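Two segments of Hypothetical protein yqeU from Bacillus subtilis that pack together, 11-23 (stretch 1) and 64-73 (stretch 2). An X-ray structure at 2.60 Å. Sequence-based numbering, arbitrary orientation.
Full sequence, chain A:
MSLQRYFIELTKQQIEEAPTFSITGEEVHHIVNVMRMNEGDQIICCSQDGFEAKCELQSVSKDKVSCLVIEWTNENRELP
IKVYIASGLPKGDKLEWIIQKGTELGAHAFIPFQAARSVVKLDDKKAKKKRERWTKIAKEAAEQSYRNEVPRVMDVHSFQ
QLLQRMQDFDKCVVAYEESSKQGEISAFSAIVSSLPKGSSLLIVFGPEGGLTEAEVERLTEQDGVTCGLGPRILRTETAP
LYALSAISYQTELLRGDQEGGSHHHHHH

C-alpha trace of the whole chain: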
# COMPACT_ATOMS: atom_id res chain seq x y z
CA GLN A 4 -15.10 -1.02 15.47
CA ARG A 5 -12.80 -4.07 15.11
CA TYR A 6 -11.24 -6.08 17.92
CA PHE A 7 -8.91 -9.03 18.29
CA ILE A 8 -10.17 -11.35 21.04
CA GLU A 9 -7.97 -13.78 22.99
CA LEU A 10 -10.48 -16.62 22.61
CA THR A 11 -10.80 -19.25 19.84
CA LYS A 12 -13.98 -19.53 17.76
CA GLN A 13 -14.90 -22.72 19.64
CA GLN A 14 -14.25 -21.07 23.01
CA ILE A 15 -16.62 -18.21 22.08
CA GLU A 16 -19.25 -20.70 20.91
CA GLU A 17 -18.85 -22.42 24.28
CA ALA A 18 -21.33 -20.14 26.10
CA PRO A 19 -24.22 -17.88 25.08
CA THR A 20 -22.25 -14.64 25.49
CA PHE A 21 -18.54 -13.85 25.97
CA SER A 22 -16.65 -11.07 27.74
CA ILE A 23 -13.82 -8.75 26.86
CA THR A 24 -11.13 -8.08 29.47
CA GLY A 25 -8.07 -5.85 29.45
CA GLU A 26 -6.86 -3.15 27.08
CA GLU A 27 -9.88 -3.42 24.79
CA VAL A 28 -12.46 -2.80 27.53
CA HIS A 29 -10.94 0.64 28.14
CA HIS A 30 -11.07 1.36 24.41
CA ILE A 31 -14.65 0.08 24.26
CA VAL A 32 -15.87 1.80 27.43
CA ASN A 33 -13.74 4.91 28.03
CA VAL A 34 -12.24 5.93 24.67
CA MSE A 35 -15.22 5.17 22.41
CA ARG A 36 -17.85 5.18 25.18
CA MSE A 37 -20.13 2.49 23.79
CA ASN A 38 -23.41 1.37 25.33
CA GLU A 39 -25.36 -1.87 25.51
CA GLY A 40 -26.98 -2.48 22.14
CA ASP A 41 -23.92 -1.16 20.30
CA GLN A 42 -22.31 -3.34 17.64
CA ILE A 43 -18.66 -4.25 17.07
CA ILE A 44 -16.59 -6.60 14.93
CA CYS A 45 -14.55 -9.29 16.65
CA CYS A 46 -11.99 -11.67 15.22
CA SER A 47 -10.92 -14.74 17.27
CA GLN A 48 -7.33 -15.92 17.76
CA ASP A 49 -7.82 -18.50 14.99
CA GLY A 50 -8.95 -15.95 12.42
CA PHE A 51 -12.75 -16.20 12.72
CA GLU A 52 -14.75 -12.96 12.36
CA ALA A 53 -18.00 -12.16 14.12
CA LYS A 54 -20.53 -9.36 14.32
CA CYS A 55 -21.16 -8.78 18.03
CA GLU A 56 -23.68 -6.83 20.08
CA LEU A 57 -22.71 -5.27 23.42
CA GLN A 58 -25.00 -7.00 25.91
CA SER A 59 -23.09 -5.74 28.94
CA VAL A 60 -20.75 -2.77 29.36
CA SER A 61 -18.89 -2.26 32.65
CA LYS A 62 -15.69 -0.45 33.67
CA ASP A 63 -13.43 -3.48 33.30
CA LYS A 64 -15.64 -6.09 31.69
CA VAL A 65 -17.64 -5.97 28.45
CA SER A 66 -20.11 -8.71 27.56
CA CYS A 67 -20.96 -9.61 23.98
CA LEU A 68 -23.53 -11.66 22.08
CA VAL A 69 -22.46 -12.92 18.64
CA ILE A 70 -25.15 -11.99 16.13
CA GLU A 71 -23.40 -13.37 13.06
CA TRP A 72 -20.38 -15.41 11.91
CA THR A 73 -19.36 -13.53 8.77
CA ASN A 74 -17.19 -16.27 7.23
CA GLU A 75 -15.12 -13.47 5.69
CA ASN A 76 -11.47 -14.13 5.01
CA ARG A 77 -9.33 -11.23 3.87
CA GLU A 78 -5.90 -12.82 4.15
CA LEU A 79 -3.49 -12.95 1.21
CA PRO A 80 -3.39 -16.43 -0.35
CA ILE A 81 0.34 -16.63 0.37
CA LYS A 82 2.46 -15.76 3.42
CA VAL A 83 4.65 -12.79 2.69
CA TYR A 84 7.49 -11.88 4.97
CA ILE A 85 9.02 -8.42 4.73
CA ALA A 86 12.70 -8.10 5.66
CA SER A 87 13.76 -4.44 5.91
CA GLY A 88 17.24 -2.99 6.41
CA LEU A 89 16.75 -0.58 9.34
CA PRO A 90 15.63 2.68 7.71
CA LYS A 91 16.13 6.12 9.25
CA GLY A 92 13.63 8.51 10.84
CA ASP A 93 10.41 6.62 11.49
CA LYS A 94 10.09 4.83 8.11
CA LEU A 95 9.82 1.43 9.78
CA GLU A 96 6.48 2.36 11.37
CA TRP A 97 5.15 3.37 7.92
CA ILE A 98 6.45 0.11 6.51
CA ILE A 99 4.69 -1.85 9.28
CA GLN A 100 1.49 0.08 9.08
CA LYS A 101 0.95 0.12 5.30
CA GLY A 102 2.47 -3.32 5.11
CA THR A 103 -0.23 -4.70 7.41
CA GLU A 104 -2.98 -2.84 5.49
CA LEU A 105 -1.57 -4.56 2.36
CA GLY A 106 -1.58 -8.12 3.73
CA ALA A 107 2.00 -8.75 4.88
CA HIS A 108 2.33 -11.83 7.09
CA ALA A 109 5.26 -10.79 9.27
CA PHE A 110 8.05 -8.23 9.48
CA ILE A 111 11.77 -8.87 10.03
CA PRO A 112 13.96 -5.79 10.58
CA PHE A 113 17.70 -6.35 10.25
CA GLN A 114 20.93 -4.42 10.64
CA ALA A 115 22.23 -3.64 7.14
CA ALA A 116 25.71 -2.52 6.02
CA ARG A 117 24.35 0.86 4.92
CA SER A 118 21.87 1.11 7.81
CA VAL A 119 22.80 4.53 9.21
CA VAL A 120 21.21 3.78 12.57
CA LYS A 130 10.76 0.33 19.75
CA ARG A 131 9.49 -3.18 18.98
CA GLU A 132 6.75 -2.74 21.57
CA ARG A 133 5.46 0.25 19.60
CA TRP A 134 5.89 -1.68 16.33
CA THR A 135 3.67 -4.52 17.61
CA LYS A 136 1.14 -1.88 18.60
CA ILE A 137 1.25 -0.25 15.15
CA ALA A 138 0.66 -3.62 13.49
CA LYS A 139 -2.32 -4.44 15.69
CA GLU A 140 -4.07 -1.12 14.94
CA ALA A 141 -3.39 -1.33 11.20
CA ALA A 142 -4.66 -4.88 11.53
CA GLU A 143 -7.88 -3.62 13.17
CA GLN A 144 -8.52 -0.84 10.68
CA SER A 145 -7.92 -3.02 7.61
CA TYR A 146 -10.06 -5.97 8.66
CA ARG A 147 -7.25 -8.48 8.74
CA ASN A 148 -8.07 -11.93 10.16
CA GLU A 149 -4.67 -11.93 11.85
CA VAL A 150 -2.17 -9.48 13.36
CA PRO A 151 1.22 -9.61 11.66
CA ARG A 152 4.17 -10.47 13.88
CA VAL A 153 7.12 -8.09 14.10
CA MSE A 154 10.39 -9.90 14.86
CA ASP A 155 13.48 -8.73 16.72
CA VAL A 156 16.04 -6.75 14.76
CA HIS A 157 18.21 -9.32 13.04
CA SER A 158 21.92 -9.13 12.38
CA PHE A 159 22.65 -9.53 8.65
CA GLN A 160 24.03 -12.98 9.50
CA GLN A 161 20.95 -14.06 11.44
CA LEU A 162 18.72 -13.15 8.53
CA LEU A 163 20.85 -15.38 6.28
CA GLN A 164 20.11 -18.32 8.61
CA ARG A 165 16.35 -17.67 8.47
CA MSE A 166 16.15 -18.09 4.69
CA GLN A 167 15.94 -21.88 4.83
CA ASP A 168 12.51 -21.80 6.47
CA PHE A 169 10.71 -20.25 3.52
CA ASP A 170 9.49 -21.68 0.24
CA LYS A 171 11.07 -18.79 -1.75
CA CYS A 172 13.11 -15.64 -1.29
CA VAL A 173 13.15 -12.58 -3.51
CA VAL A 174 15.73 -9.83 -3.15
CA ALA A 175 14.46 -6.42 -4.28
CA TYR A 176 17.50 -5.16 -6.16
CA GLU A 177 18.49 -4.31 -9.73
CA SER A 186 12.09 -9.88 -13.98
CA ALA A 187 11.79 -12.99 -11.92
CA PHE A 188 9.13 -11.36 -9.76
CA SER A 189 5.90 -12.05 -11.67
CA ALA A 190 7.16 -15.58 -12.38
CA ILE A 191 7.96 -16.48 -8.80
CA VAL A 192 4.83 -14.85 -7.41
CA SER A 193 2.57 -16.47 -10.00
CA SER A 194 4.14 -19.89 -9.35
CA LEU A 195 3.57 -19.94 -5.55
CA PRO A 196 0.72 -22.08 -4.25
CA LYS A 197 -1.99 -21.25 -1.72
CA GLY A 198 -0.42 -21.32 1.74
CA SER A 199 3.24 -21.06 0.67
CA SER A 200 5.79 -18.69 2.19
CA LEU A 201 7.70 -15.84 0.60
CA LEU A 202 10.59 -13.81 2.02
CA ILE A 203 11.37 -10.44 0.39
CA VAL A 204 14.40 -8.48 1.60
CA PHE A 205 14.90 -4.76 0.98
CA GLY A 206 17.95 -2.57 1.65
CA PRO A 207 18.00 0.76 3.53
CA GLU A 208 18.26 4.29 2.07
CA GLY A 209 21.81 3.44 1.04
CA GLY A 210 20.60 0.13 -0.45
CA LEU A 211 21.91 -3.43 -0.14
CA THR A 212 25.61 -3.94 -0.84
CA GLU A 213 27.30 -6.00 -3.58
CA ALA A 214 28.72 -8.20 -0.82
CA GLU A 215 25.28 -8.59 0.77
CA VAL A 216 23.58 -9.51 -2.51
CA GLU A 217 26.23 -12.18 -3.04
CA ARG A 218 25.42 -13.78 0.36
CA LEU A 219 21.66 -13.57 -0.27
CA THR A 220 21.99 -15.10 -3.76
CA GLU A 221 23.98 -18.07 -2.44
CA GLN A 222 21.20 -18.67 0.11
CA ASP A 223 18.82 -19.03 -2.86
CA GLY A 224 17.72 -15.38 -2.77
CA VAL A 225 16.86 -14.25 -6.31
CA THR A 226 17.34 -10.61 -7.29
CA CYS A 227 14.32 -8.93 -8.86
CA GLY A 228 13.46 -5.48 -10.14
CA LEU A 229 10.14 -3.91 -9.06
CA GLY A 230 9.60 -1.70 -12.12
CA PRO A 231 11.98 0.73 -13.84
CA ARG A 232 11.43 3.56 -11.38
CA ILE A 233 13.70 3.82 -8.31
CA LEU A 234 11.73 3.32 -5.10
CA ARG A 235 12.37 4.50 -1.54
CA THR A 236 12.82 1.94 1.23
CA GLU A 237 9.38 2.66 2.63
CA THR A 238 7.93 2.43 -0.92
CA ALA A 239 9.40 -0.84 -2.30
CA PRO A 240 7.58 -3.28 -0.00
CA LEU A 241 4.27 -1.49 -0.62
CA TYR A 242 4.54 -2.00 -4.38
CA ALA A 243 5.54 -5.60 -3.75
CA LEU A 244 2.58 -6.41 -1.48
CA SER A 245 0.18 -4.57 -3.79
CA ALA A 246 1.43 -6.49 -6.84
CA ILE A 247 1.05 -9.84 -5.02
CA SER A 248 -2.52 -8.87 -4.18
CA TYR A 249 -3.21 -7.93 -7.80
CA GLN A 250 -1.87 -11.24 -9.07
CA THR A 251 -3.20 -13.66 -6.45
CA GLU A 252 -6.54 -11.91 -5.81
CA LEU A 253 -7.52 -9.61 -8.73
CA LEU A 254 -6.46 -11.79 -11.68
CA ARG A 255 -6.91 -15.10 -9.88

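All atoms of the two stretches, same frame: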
# COMPACT_ATOMS: atom_id res chain seq x y z
N THR A 11 -10.78 -18.54 21.13
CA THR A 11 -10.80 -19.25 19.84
C THR A 11 -12.22 -19.24 19.34
O THR A 11 -13.09 -18.96 20.20
CB THR A 11 -10.33 -20.70 20.06
OG1 THR A 11 -8.94 -20.68 20.45
CG2 THR A 11 -10.48 -21.53 18.80
N LYS A 12 -12.55 -19.51 18.08
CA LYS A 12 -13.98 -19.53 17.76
C LYS A 12 -14.72 -20.51 18.67
O LYS A 12 -15.71 -20.13 19.31
CB LYS A 12 -14.31 -19.81 16.31
CG LYS A 12 -15.83 -19.91 16.07
CD LYS A 12 -16.10 -20.33 14.64
CE LYS A 12 -17.55 -20.79 14.48
NZ LYS A 12 -17.82 -21.13 13.06
N GLN A 13 -14.23 -21.74 18.79
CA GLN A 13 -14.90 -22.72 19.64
C GLN A 13 -15.03 -22.34 21.08
O GLN A 13 -16.06 -22.67 21.71
CB GLN A 13 -14.31 -24.12 19.42
CG GLN A 13 -14.57 -24.57 17.96
CD GLN A 13 -14.37 -26.06 17.77
OE1 GLN A 13 -13.50 -26.65 18.40
NE2 GLN A 13 -15.17 -26.66 16.89
N GLN A 14 -14.11 -21.55 21.65
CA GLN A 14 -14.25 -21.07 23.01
C GLN A 14 -15.35 -20.01 23.11
O GLN A 14 -15.96 -19.87 24.16
CB GLN A 14 -12.95 -20.50 23.58
CG GLN A 14 -11.83 -21.47 23.83
CD GLN A 14 -10.55 -20.85 24.33
OE1 GLN A 14 -10.17 -19.73 24.00
NE2 GLN A 14 -9.84 -21.60 25.18
N ILE A 15 -15.57 -19.22 22.06
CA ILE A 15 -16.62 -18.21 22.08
C ILE A 15 -17.99 -18.84 21.87
O ILE A 15 -19.01 -18.32 22.32
CB ILE A 15 -16.37 -17.13 21.01
CG1 ILE A 15 -15.01 -16.48 21.26
CG2 ILE A 15 -17.48 -16.11 20.98
CD1 ILE A 15 -14.55 -15.51 20.21
N GLU A 16 -18.02 -19.97 21.16
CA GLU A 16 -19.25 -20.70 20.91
C GLU A 16 -19.69 -21.42 22.19
O GLU A 16 -20.87 -21.64 22.45
CB GLU A 16 -19.04 -21.72 19.79
CG GLU A 16 -18.84 -21.10 18.42
CD GLU A 16 -19.66 -21.78 17.34
OE1 GLU A 16 -20.77 -21.29 17.04
OE2 GLU A 16 -19.17 -22.79 16.79
N GLU A 17 -18.71 -21.74 23.01
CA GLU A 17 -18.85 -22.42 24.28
C GLU A 17 -20.09 -21.98 25.05
O GLU A 17 -20.93 -22.84 25.37
CB GLU A 17 -17.58 -22.21 25.10
CG GLU A 17 -17.58 -22.73 26.51
CD GLU A 17 -16.98 -21.76 27.51
OE1 GLU A 17 -17.77 -21.18 28.30
OE2 GLU A 17 -15.74 -21.59 27.54
N ALA A 18 -20.20 -20.70 25.36
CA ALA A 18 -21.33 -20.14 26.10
C ALA A 18 -22.18 -19.22 25.25
O ALA A 18 -21.85 -18.93 24.09
CB ALA A 18 -20.82 -19.41 27.32
N PRO A 19 -23.28 -18.71 25.80
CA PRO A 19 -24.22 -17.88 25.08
C PRO A 19 -23.74 -16.47 24.80
O PRO A 19 -24.22 -15.81 23.87
CB PRO A 19 -25.49 -17.91 25.91
CG PRO A 19 -25.27 -18.90 26.98
CD PRO A 19 -23.78 -19.01 27.17
N THR A 20 -22.86 -15.94 25.63
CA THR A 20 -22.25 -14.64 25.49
C THR A 20 -20.76 -14.81 25.85
O THR A 20 -20.38 -15.89 26.30
CB THR A 20 -22.81 -13.55 26.39
OG1 THR A 20 -22.50 -13.87 27.76
CG2 THR A 20 -24.30 -13.33 26.23
N PHE A 21 -19.96 -13.78 25.63
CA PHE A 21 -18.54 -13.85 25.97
C PHE A 21 -18.13 -12.47 26.46
O PHE A 21 -18.84 -11.51 26.17
CB PHE A 21 -17.69 -14.32 24.80
CG PHE A 21 -17.63 -13.35 23.65
CD1 PHE A 21 -18.62 -13.36 22.68
CD2 PHE A 21 -16.61 -12.42 23.54
CE1 PHE A 21 -18.60 -12.47 21.63
CE2 PHE A 21 -16.58 -11.53 22.50
CZ PHE A 21 -17.57 -11.55 21.54
N SER A 22 -17.05 -12.36 27.22
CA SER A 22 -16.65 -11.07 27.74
C SER A 22 -15.22 -10.68 27.40
O SER A 22 -14.31 -11.48 27.29
CB SER A 22 -16.87 -11.01 29.26
OG SER A 22 -16.43 -12.21 29.86
N ILE A 23 -15.06 -9.37 27.22
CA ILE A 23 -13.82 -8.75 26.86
C ILE A 23 -13.13 -8.14 28.07
O ILE A 23 -13.68 -7.27 28.75
CB ILE A 23 -14.07 -7.64 25.81
CG1 ILE A 23 -14.89 -8.19 24.65
CG2 ILE A 23 -12.75 -7.06 25.33
CD1 ILE A 23 -15.17 -7.23 23.52
N LYS A 64 -15.12 -4.91 32.36
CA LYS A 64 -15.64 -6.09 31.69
C LYS A 64 -16.69 -5.68 30.67
O LYS A 64 -17.46 -4.74 30.92
CB LYS A 64 -16.21 -7.09 32.69
CG LYS A 64 -15.24 -8.19 33.11
CD LYS A 64 -14.47 -7.81 34.36
CE LYS A 64 -13.23 -8.67 34.54
NZ LYS A 64 -13.52 -10.12 34.29
N VAL A 65 -16.65 -6.28 29.50
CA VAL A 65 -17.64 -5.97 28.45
C VAL A 65 -18.20 -7.29 27.92
O VAL A 65 -17.43 -8.16 27.51
CB VAL A 65 -17.05 -5.12 27.33
CG1 VAL A 65 -17.79 -5.32 26.01
CG2 VAL A 65 -17.07 -3.63 27.68
N SER A 66 -19.51 -7.45 28.00
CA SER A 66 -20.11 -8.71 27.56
C SER A 66 -20.71 -8.57 26.16
O SER A 66 -21.32 -7.55 25.87
CB SER A 66 -21.15 -9.20 28.56
OG SER A 66 -20.53 -9.51 29.80
N CYS A 67 -20.50 -9.60 25.33
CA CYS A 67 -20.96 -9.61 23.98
C CYS A 67 -21.72 -10.88 23.58
O CYS A 67 -21.43 -11.98 23.99
CB CYS A 67 -19.79 -9.48 22.98
SG CYS A 67 -18.58 -8.21 23.38
N LEU A 68 -22.67 -10.66 22.69
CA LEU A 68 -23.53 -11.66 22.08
C LEU A 68 -23.17 -11.72 20.59
O LEU A 68 -23.12 -10.64 20.00
CB LEU A 68 -24.98 -11.17 22.21
CG LEU A 68 -25.99 -11.72 21.21
CD1 LEU A 68 -26.21 -13.21 21.42
CD2 LEU A 68 -27.29 -10.95 21.29
N VAL A 69 -22.81 -12.87 20.06
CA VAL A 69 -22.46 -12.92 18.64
C VAL A 69 -23.71 -13.00 17.79
O VAL A 69 -24.46 -13.97 17.85
CB VAL A 69 -21.41 -13.94 18.25
CG1 VAL A 69 -21.09 -14.91 19.35
CG2 VAL A 69 -21.75 -14.67 16.94
N ILE A 70 -23.95 -11.98 16.97
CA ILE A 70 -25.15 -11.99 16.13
C ILE A 70 -24.93 -12.57 14.76
O ILE A 70 -25.88 -13.02 14.10
CB ILE A 70 -25.78 -10.59 16.10
CG1 ILE A 70 -24.84 -9.57 15.47
CG2 ILE A 70 -26.13 -10.19 17.53
CD1 ILE A 70 -25.33 -8.14 15.38
N GLU A 71 -23.67 -12.82 14.37
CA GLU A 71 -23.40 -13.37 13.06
C GLU A 71 -21.96 -13.78 12.84
O GLU A 71 -21.06 -13.02 13.20
CB GLU A 71 -23.75 -12.29 11.99
CG GLU A 71 -24.03 -12.93 10.64
CD GLU A 71 -23.60 -12.09 9.47
OE1 GLU A 71 -22.90 -12.65 8.59
OE2 GLU A 71 -23.94 -10.90 9.37
N TRP A 72 -21.74 -14.97 12.29
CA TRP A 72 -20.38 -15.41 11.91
C TRP A 72 -20.22 -15.07 10.42
O TRP A 72 -20.87 -15.71 9.60
CB TRP A 72 -20.18 -16.90 12.13
CG TRP A 72 -20.02 -17.23 13.59
CD1 TRP A 72 -20.98 -17.72 14.44
CD2 TRP A 72 -18.89 -16.91 14.40
NE1 TRP A 72 -20.47 -17.79 15.72
CE2 TRP A 72 -19.20 -17.31 15.72
CE3 TRP A 72 -17.62 -16.42 14.13
CZ2 TRP A 72 -18.28 -17.18 16.77
CZ3 TRP A 72 -16.71 -16.29 15.17
CH2 TRP A 72 -17.05 -16.66 16.48
N THR A 73 -19.48 -14.02 10.12
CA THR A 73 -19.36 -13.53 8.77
C THR A 73 -18.75 -14.48 7.76
O THR A 73 -19.01 -14.27 6.57
CB THR A 73 -18.59 -12.19 8.71
OG1 THR A 73 -17.19 -12.41 8.98
CG2 THR A 73 -19.16 -11.26 9.77
O HOH W 1 -22.78 -15.02 21.91

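The apolar centre of the contact forms where Phe 21 folds over Cys 67, its partner in an antiparallel pair. With chi1 in the p rotamer, the Phe 21 ring lies across the neighbouring strand and presents a face to Cys 67, whose CB sits 3.7 Å from the ring centroid. Ile 23 and Val 65 extend the same side of the sheet: Ile 23 CD1 lies 3.6 Å from Cys 67 SG and 4.1 Å from Val 65 CG1. Towards the helix, Val 69 CG1 approaches both Phe 21 CE1 (4.2 Å) and Ile 15 CG2 (4.1 Å), linking strand pairing to helix.

There Trp 72 receives Lys 12, whose extended, all-t side chain runs over one face of the indole. Lys 12 CG is 3.5 Å from Trp 72 CH2, and Lys 12 NZ stands 4.6 Å from the centroid of the Trp 72 five-membered ring, a cation-pi arrangement.

Hydrogen bonds set the register: Phe 21 N to Cys 67 O (2.8 Å) and Cys 67 N to Phe 21 O (2.7 Å) form one reciprocal pair; Ile 23 N to Val 65 O (2.7 Å) and Val 65 N to Ile 23 O (3.2 Å) form the next. Beyond them a water donates to Pro 19 O (2.6 Å) and accepts from Val 69 N (2.8 Å).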